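Local coordinates for methanol--corrinoid protein co-methyltransferase (Methanosarcina barkeri, PDB 2I2X), which transfers the methyl group of methanol to the cob(I)amide carried by its partner corrinoid protein, a zinc-dependent step of methanogenesis, at residues A223-M227 with A243-R247; H240-V244 with D364-M369. All coordinates share one frame; numbering follows the deposited sequence.

Interaction 1: A223-M227 with A243-R247; sequences ANTAM and AVIAR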
ATOM      1  N   ALA A 223     -24.616   6.135  -1.048  1.00  7.46           N
ATOM      2  CA  ALA A 223     -23.644   7.019  -1.690  1.00  7.81           C
ATOM      3  C   ALA A 223     -22.295   6.351  -2.193  1.00  7.67           C
ATOM      4  O   ALA A 223     -21.909   6.597  -3.354  1.00  6.90           O
ATOM      5  CB  ALA A 223     -23.384   8.266  -0.846  1.00  7.49           C
ATOM      6  N   ASN A 224     -21.624   5.501  -1.394  1.00  6.76           N
ATOM      7  CA  ASN A 224     -20.389   4.897  -1.926  1.00  8.29           C
ATOM      8  C   ASN A 224     -20.664   3.921  -3.069  1.00  8.46           C
ATOM      9  O   ASN A 224     -19.886   3.874  -4.032  1.00  8.09           O
ATOM     10  CB  ASN A 224     -19.395   4.329  -0.863  1.00  7.99           C
ATOM     11  CG  ASN A 224     -18.790   5.438   0.065  1.00  9.88           C
ATOM     12  OD1 ASN A 224     -18.704   6.647  -0.308  1.00  8.01           O
ATOM     13  ND2 ASN A 224     -18.386   5.022   1.295  1.00  7.91           N
ATOM     14  N   THR A 225     -21.774   3.171  -2.979  1.00  8.86           N
ATOM     15  CA  THR A 225     -22.186   2.295  -4.072  1.00  9.07           C
ATOM     16  C   THR A 225     -22.355   3.113  -5.359  1.00  9.69           C
ATOM     17  O   THR A 225     -21.859   2.726  -6.430  1.00  9.44           O
ATOM     18  CB  THR A 225     -23.466   1.452  -3.779  1.00  9.56           C
ATOM     19  OG1 THR A 225     -23.279   0.604  -2.629  1.00  7.83           O
ATOM     20  CG2 THR A 225     -23.801   0.544  -5.003  1.00  8.49           C
ATOM     21  N   ALA A 226     -23.001   4.262  -5.250  1.00  9.90           N
ATOM     22  CA  ALA A 226     -23.140   5.102  -6.428  1.00 10.91           C
ATOM     23  C   ALA A 226     -21.759   5.513  -6.968  1.00 11.61           C
ATOM     24  O   ALA A 226     -21.531   5.504  -8.175  1.00 12.67           O
ATOM     25  CB  ALA A 226     -24.001   6.304  -6.126  1.00 10.44           C
ATOM     26  N   MET A 227     -20.829   5.850  -6.078  1.00 12.28           N
ATOM     27  CA  MET A 227     -19.501   6.296  -6.486  1.00 12.81           C
ATOM     28  C   MET A 227     -18.695   5.171  -7.128  1.00 13.45           C
ATOM     29  O   MET A 227     -17.971   5.390  -8.096  1.00 13.45           O
ATOM     30  CB  MET A 227     -18.733   6.858  -5.280  1.00 13.37           C
ATOM     31  CG  MET A 227     -17.278   7.243  -5.587  1.00 12.36           C
ATOM     32  SD  MET A 227     -16.450   8.081  -4.224  1.00 13.71           S
ATOM     33  CE  MET A 227     -15.928   6.673  -3.265  1.00 10.98           C
ATOM     34  N   ALA A 243     -23.763  10.596  -9.376  1.00  5.89           N
ATOM     35  CA  ALA A 243     -23.058  10.174  -8.178  1.00  6.36           C
ATOM     36  C   ALA A 243     -22.956  11.314  -7.137  1.00  6.50           C
ATOM     37  O   ALA A 243     -23.183  11.114  -5.944  1.00  6.18           O
ATOM     38  CB  ALA A 243     -21.661   9.651  -8.555  1.00  7.18           C
ATOM     39  N   VAL A 244     -22.606  12.506  -7.594  1.00  6.39           N
ATOM     40  CA  VAL A 244     -22.475  13.624  -6.683  1.00  7.31           C
ATOM     41  C   VAL A 244     -23.836  14.008  -6.064  1.00  8.29           C
ATOM     42  O   VAL A 244     -23.900  14.359  -4.879  1.00  7.97           O
ATOM     43  CB  VAL A 244     -21.738  14.843  -7.334  1.00  7.16           C
ATOM     44  CG1 VAL A 244     -22.534  15.460  -8.487  1.00  7.67           C
ATOM     45  CG2 VAL A 244     -21.425  15.873  -6.306  1.00  6.50           C
ATOM     46  N   ILE A 245     -24.923  13.911  -6.850  1.00  8.94           N
ATOM     47  CA  ILE A 245     -26.252  14.159  -6.302  1.00  8.66           C
ATOM     48  C   ILE A 245     -26.523  13.176  -5.167  1.00  8.81           C
ATOM     49  O   ILE A 245     -26.883  13.591  -4.052  1.00  9.64           O
ATOM     50  CB  ILE A 245     -27.333  14.100  -7.370  1.00  9.15           C
ATOM     51  CG1 ILE A 245     -27.155  15.253  -8.362  1.00  9.31           C
ATOM     52  CG2 ILE A 245     -28.728  14.207  -6.736  1.00  9.27           C
ATOM     53  CD1 ILE A 245     -27.998  15.106  -9.591  1.00  9.43           C
ATOM     54  N   ALA A 246     -26.322  11.882  -5.427  1.00  8.33           N
ATOM     55  CA  ALA A 246     -26.454  10.872  -4.367  1.00  7.89           C
ATOM     56  C   ALA A 246     -25.645  11.278  -3.137  1.00  7.60           C
ATOM     57  O   ALA A 246     -26.139  11.154  -2.023  1.00  8.10           O
ATOM     58  CB  ALA A 246     -26.065   9.469  -4.848  1.00  7.32           C
ATOM     59  N   ARG A 247     -24.444  11.821  -3.343  1.00  6.78           N
ATOM     60  CA  ARG A 247     -23.619  12.285  -2.224  1.00  6.88           C
ATOM     61  C   ARG A 247     -24.225  13.429  -1.429  1.00  7.20           C
ATOM     62  O   ARG A 247     -24.182  13.429  -0.190  1.00  8.11           O
ATOM     63  CB  ARG A 247     -22.226  12.702  -2.685  1.00  6.28           C
ATOM     64  CG  ARG A 247     -21.318  13.080  -1.533  1.00  6.27           C
ATOM     65  CD  ARG A 247     -20.881  11.866  -0.730  1.00  7.13           C
ATOM     66  NE  ARG A 247     -20.064  10.953  -1.542  1.00 11.00           N
ATOM     67  CZ  ARG A 247     -19.726   9.714  -1.184  1.00  9.75           C
ATOM     68  NH1 ARG A 247     -20.115   9.236  -0.001  1.00  8.17           N
ATOM     69  NH2 ARG A 247     -19.001   8.959  -2.013  1.00  7.37           N
TER
HETATM   70  O   HOH W   1     -21.844   9.391  -4.326  1.00 10.85           O
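Two antiparallel helices, 220-230 and 240-259, pack beside the zinc site of the TIM barrel, and N224 and R247 join them there. The short segments run at 169° with their axes 8.6 Å apart, a close approach made possible by alanine: A226 CB meets A246 CB at 4.0 Å. R247 grips end-on: both NH1 and NH2 donate to the single atom N224 OD1, at 3.0 and 2.9 Å, and OD1 lies at the guanidinium edge, in its plane. The NH2 bond also lies in the carbonyl plane, whereas NH1 comes in from above it. A223 CB covers one guanidinium face, and M227 SD sits at the edge, 3.5 Å from R247 NH2. Bends at chi2 (72°) and chi3 (64°) turn the arginine chain back toward helix 220-230. R247 NH1 also forms a salt bridge with E272, and N224 ND2 donates to the backbone oxygen of the zinc ligand C269. A leucine in place of R247 would probably leave N224 OD1 without either donor and E272 without this charged mate. A water donates to both A223 O and A243 O, linking the two helices. Helix 169-176 packs on A226 through F172 and V176, while helix 389-409 covers V244 and I245.

Interaction 2: H240-V244 with D364-M369; sequences HTIAV and DPQAYM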
ATOM      1  N   HIS A 240     -21.155  10.761 -13.472  1.00  8.92           N
ATOM      2  CA  HIS A 240     -20.590  11.290 -12.270  1.00  8.15           C
ATOM      3  C   HIS A 240     -21.452  12.398 -11.699  1.00  7.80           C
ATOM      4  O   HIS A 240     -21.518  12.574 -10.463  1.00  8.12           O
ATOM      5  CB  HIS A 240     -19.135  11.673 -12.516  1.00  8.41           C
ATOM      6  CG  HIS A 240     -18.230  10.479 -12.664  1.00  8.91           C
ATOM      7  ND1 HIS A 240     -16.857  10.554 -12.528  1.00 10.49           N
ATOM      8  CD2 HIS A 240     -18.509   9.178 -12.920  1.00  7.93           C
ATOM      9  CE1 HIS A 240     -16.331   9.352 -12.702  1.00  8.97           C
ATOM     10  NE2 HIS A 240     -17.311   8.502 -12.950  1.00  9.60           N
ATOM     11  N   THR A 241     -22.172  13.091 -12.576  1.00  6.99           N
ATOM     12  CA  THR A 241     -23.102  14.115 -12.143  1.00  6.62           C
ATOM     13  C   THR A 241     -24.302  13.537 -11.381  1.00  7.24           C
ATOM     14  O   THR A 241     -24.977  14.288 -10.704  1.00  7.96           O
ATOM     15  CB  THR A 241     -23.591  14.995 -13.288  1.00  6.55           C
ATOM     16  OG1 THR A 241     -23.919  14.181 -14.415  1.00  6.00           O
ATOM     17  CG2 THR A 241     -22.524  16.006 -13.697  1.00  5.84           C
ATOM     18  N   ILE A 242     -24.552  12.223 -11.462  1.00  6.84           N
ATOM     19  CA  ILE A 242     -25.595  11.593 -10.641  1.00  6.49           C
ATOM     20  C   ILE A 242     -25.016  11.038  -9.321  1.00  6.47           C
ATOM     21  O   ILE A 242     -25.689  11.021  -8.265  1.00  5.68           O
ATOM     22  CB  ILE A 242     -26.408  10.500 -11.435  1.00  6.89           C
ATOM     23  CG1 ILE A 242     -27.251  11.147 -12.549  1.00  7.21           C
ATOM     24  CG2 ILE A 242     -27.338   9.731 -10.510  1.00  6.45           C
ATOM     25  CD1 ILE A 242     -27.688  10.165 -13.635  1.00  7.11           C
ATOM     26  N   ALA A 243     -23.763  10.596  -9.376  1.00  5.89           N
ATOM     27  CA  ALA A 243     -23.058  10.174  -8.178  1.00  6.36           C
ATOM     28  C   ALA A 243     -22.956  11.314  -7.137  1.00  6.50           C
ATOM     29  O   ALA A 243     -23.183  11.114  -5.944  1.00  6.18           O
ATOM     30  CB  ALA A 243     -21.661   9.651  -8.555  1.00  7.18           C
ATOM     31  N   VAL A 244     -22.606  12.506  -7.594  1.00  6.39           N
ATOM     32  CA  VAL A 244     -22.475  13.624  -6.683  1.00  7.31           C
ATOM     33  C   VAL A 244     -23.836  14.008  -6.064  1.00  8.29           C
ATOM     34  O   VAL A 244     -23.900  14.359  -4.879  1.00  7.97           O
ATOM     35  CB  VAL A 244     -21.738  14.843  -7.334  1.00  7.16           C
ATOM     36  CG1 VAL A 244     -22.534  15.460  -8.487  1.00  7.67           C
ATOM     37  CG2 VAL A 244     -21.425  15.873  -6.306  1.00  6.50           C
ATOM     38  N   ASP A 364     -13.366  16.237 -10.933  1.00  7.18           N
ATOM     39  CA  ASP A 364     -14.654  15.549 -11.121  1.00  6.75           C
ATOM     40  C   ASP A 364     -15.750  16.308 -10.373  1.00  6.60           C
ATOM     41  O   ASP A 364     -15.466  16.950  -9.363  1.00  6.86           O
ATOM     42  CB  ASP A 364     -14.572  14.150 -10.531  1.00  6.76           C
ATOM     43  CG  ASP A 364     -15.631  13.208 -11.073  1.00  8.21           C
ATOM     44  OD1 ASP A 364     -16.647  13.020 -10.371  1.00  9.76           O
ATOM     45  OD2 ASP A 364     -15.462  12.656 -12.198  1.00  8.24           O
ATOM     46  N   PRO A 365     -17.014  16.242 -10.854  1.00  6.28           N
ATOM     47  CA  PRO A 365     -18.045  16.910 -10.062  1.00  5.54           C
ATOM     48  C   PRO A 365     -18.189  16.343  -8.656  1.00  5.04           C
ATOM     49  O   PRO A 365     -18.581  17.073  -7.738  1.00  4.43           O
ATOM     50  CB  PRO A 365     -19.327  16.705 -10.898  1.00  4.86           C
ATOM     51  CG  PRO A 365     -19.033  15.593 -11.797  1.00  4.68           C
ATOM     52  CD  PRO A 365     -17.579  15.662 -12.098  1.00  5.86           C
ATOM     53  N   GLN A 366     -17.867  15.068  -8.478  1.00  5.23           N
ATOM     54  CA  GLN A 366     -17.906  14.454  -7.135  1.00  5.91           C
ATOM     55  C   GLN A 366     -16.937  15.142  -6.174  1.00  6.05           C
ATOM     56  O   GLN A 366     -17.167  15.186  -4.966  1.00  5.74           O
ATOM     57  CB  GLN A 366     -17.593  12.963  -7.199  1.00  5.69           C
ATOM     58  CG  GLN A 366     -18.636  12.173  -7.959  1.00  7.69           C
ATOM     59  CD  GLN A 366     -18.314  10.694  -8.030  1.00 10.15           C
ATOM     60  OE1 GLN A 366     -18.630   9.934  -7.108  1.00 10.70           O
ATOM     61  NE2 GLN A 366     -17.722  10.268  -9.142  1.00  6.79           N
ATOM     62  N   ALA A 367     -15.862  15.704  -6.716  1.00  5.99           N
ATOM     63  CA  ALA A 367     -14.867  16.336  -5.889  1.00  6.45           C
ATOM     64  C   ALA A 367     -15.237  17.809  -5.709  1.00  7.53           C
ATOM     65  O   ALA A 367     -15.225  18.340  -4.569  1.00  7.44           O
ATOM     66  CB  ALA A 367     -13.510  16.171  -6.508  1.00  5.65           C
ATOM     67  N   TYR A 368     -15.587  18.454  -6.826  1.00  7.37           N
ATOM     68  CA  TYR A 368     -16.005  19.843  -6.816  1.00  8.20           C
ATOM     69  C   TYR A 368     -16.985  20.196  -5.681  1.00  8.97           C
ATOM     70  O   TYR A 368     -16.782  21.179  -4.961  1.00  9.42           O
ATOM     71  CB  TYR A 368     -16.623  20.224  -8.173  1.00  8.35           C
ATOM     72  CG  TYR A 368     -16.782  21.716  -8.323  1.00  7.85           C
ATOM     73  CD1 TYR A 368     -15.732  22.494  -8.827  1.00  6.26           C
ATOM     74  CD2 TYR A 368     -17.959  22.359  -7.926  1.00  6.96           C
ATOM     75  CE1 TYR A 368     -15.830  23.864  -8.928  1.00  6.08           C
ATOM     76  CE2 TYR A 368     -18.076  23.764  -8.045  1.00  7.57           C
ATOM     77  CZ  TYR A 368     -16.999  24.496  -8.540  1.00  6.71           C
ATOM     78  OH  TYR A 368     -17.079  25.850  -8.671  1.00  6.69           O
ATOM     79  N   MET A 369     -18.051  19.409  -5.540  1.00  9.54           N
ATOM     80  CA  MET A 369     -19.065  19.638  -4.513  1.00  9.90           C
ATOM     81  C   MET A 369     -18.503  19.432  -3.112  1.00 10.05           C
ATOM     82  O   MET A 369     -18.920  20.083  -2.163  1.00 10.82           O
ATOM     83  CB  MET A 369     -20.259  18.704  -4.740  1.00  9.70           C
ATOM     84  CG  MET A 369     -21.484  18.959  -3.828  1.00 11.95           C
ATOM     85  SD  MET A 369     -21.438  18.063  -2.237  1.00 17.44           S
ATOM     86  CE  MET A 369     -22.076  16.479  -2.732  1.00 10.29           C
TER
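H240, in the first turn of helix 240-259, reaches across to D364, just before helix 365-368. With CG anti to the carbonyl carbon (chi1 -72°), the imidazole lies where ND1 donates to D364 OD2 in an almost straight bond, 173° at the hydrogen; its 2.5 Å length is short and not to be pressed. The acceptor lies in the ring plane and is met on its syn side. Histidine suits the place because its other nitrogen, NE2, bonds the backbone oxygen of G230, so both ends of the ring are fixed. D364 divides its carboxylate: OD2 also forms a salt bridge with R15 of the other Methyltransferase 1 chain, while OD1 takes Q366 N (3.0 Å) and Q366 NE2 from opposite faces of its plane. These neighbours would probably stabilise the charged carboxylate. Q366 runs extended beyond CG and places NE2 3.4 Å above the imidazole plane, toward the rim, the two flat groups turned 72° apart; OE1 touches A243 CB. P365 CG packs on H240 CB and on T241 CG2, each at 4.0 Å. V244 CB sits 3.9 Å from Q366 CA and its CG1 lies against P365 CB, while CG2, anti to the backbone nitrogen, closely touches M369 CB, whose bent chain brings CE back to V244 O. D364 is thus an aspartate N-cap that also carries a His-carboxylate hydrogen bond between two helix starts.

In the fold
Both contacts are buried, and helix 240-259 serves both, sharing A243 and V244: A243 turns toward each partner, V244 only toward 364-369. Interaction 1 lies nearer the chain centre, about 12 Å from it against about 17 Å, and joins consecutive helices; interaction 2 ties residues 120 apart in sequence. Their chemistry follows their place. Next to the zinc and corrinoid, small alanines allow close helix packing and an arginine holds an asparagine; away from the annotated sites, a capping aspartate gathers histidine, glutamine and an arginine of the second Methyltransferase 1 chain. The two touch directly, M227 CG meeting Q366 OE1 and R247 CG meeting M369 CE, so that the contacts adjoin.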